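Local coordinates for ketol-acid reductoisomerase (uncultured archaeon GZfos26G2, PDB 4XDY) that catalyses the magnesium-dependent methyl migration and NADH-linked reduction that turn (S)-2-acetolactate into (R)-2,3-dihydroxy-isovalerate in branched-chain amino-acid synthesis, at the interface of chains A and B. Sequence-based numbering; all coordinates share one arbitrary frame. Chains: chain A/B, Ketol-acid reductoisomerase.

The interface of chains A and B. Residues chain A 271-272, 275-276, 279; chain B 206, 209-210, 213, 271.
A:Ile271 and B:Ile271 meet tip to tip near the dimer two-fold, CD1 to CD1 at 3.6 Å, their side chains slanting past each other. The A:Ile271 side chain also lies against helix 205-220 of chain B: its CB packs on B:Glu209 CB at 3.7 Å, CG1 faces the carbonyl of B:Gly206, and CG2, anti to the backbone N, is directed towards B:Glu209 and B:Asn213. Beside this centre A:Met279, extended beyond CG, sets its methyl CE 3.8 Å from B:Leu210 CD1, while its sulfur lies against CB of B:Asn213. The polar rim gathers round B:Asn213. With CG beside the backbone N (chi1 -79°), its amide turns back along its own helix, and B:Asn213 ND2 donates to B:Glu209 O at 2.8 Å from above the carbonyl plane. B:Asn213 ND2 also binds a water at 3.0 Å, which contacts A:Ile271 O (2.7 Å) and the B:Glu209 carboxylate oxygen OE1, linking the chains. These two bonds fix the amide's rotation and leave B:Asn213 OD1 towards the aliphatic stem of A:Lys276, 3.3 Å from A:Lys276 CB. A leucine in place of B:Asn213 would probably leave both the bridging water and B:Glu209 O without their amide partner. The patch joins the first half of A helix 273-287 and the loop before it to B helix 205-220 and the matching B loop, within the C-terminal knotted region that builds the homodimer; its centre lies about 22 Å from A:His112, the predicted active-site histidine.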
# COMPACT_ATOMS: atom_id res chain seq x y z
N ILE A 271 -2.07 -5.03 17.00
CA ILE A 271 -2.82 -3.76 16.88
C ILE A 271 -4.20 -4.06 17.47
O ILE A 271 -5.10 -4.58 16.76
CB ILE A 271 -3.00 -3.30 15.44
CG1 ILE A 271 -1.68 -3.21 14.64
CG2 ILE A 271 -3.85 -2.02 15.38
CD1 ILE A 271 -0.64 -2.35 15.24
N GLY A 272 -4.32 -3.72 18.74
CA GLY A 272 -5.50 -4.04 19.53
C GLY A 272 -6.22 -2.85 20.10
O GLY A 272 -6.06 -1.73 19.63
N VAL A 275 -4.38 0.35 20.96
CA VAL A 275 -4.14 1.21 19.76
C VAL A 275 -5.38 2.06 19.39
O VAL A 275 -5.28 3.29 19.11
CB VAL A 275 -3.68 0.39 18.51
CG1 VAL A 275 -3.64 1.30 17.25
CG2 VAL A 275 -2.30 -0.18 18.77
N LYS A 276 -6.53 1.45 19.46
CA LYS A 276 -7.76 2.16 19.15
C LYS A 276 -7.96 3.36 20.13
O LYS A 276 -8.39 4.47 19.71
CB LYS A 276 -8.97 1.25 19.15
CG LYS A 276 -10.21 1.89 18.58
CD LYS A 276 -11.42 0.94 18.51
CE LYS A 276 -12.65 1.59 17.97
NZ LYS A 276 -13.71 0.57 17.78
N MET A 279 -5.73 6.13 19.30
CA MET A 279 -6.34 6.82 18.12
C MET A 279 -7.44 7.80 18.52
O MET A 279 -7.51 8.91 18.02
CB MET A 279 -6.88 5.80 17.12
CG MET A 279 -5.81 5.03 16.37
SD MET A 279 -6.64 3.93 15.18
CE MET A 279 -5.30 3.39 14.10
N GLY B 206 -1.36 -6.81 10.71
CA GLY B 206 -1.04 -5.45 11.10
C GLY B 206 -1.78 -4.40 10.24
O GLY B 206 -2.48 -3.49 10.80
N GLU B 209 -5.80 -4.52 10.70
CA GLU B 209 -6.19 -4.01 11.98
C GLU B 209 -5.90 -2.52 12.10
O GLU B 209 -6.71 -1.79 12.71
CB GLU B 209 -5.54 -4.77 13.11
CG GLU B 209 -6.01 -6.24 13.15
CD GLU B 209 -7.51 -6.44 13.50
OE1 GLU B 209 -8.10 -5.50 14.02
OE2 GLU B 209 -8.00 -7.61 13.34
N LEU B 210 -4.83 -2.04 11.48
CA LEU B 210 -4.56 -0.60 11.51
C LEU B 210 -5.69 0.15 10.77
O LEU B 210 -6.23 1.16 11.31
CB LEU B 210 -3.20 -0.28 10.89
CG LEU B 210 -2.83 1.16 10.78
CD1 LEU B 210 -2.52 1.78 12.14
CD2 LEU B 210 -1.58 1.30 9.92
N ASN B 213 -9.25 -0.20 12.64
CA ASN B 213 -9.32 0.60 13.84
C ASN B 213 -9.45 2.08 13.55
O ASN B 213 -10.29 2.77 14.10
CB ASN B 213 -8.16 0.35 14.85
CG ASN B 213 -8.39 -0.89 15.66
OD1 ASN B 213 -9.18 -0.90 16.62
ND2 ASN B 213 -7.74 -1.98 15.30
N ILE B 271 1.39 3.69 17.43
CA ILE B 271 2.10 2.42 17.25
C ILE B 271 3.41 2.62 17.97
O ILE B 271 4.35 3.15 17.42
CB ILE B 271 2.41 2.12 15.76
CG1 ILE B 271 1.15 2.13 14.87
CG2 ILE B 271 3.20 0.81 15.55
CD1 ILE B 271 0.10 1.21 15.30
O HOH W 1 -7.74 -4.72 16.50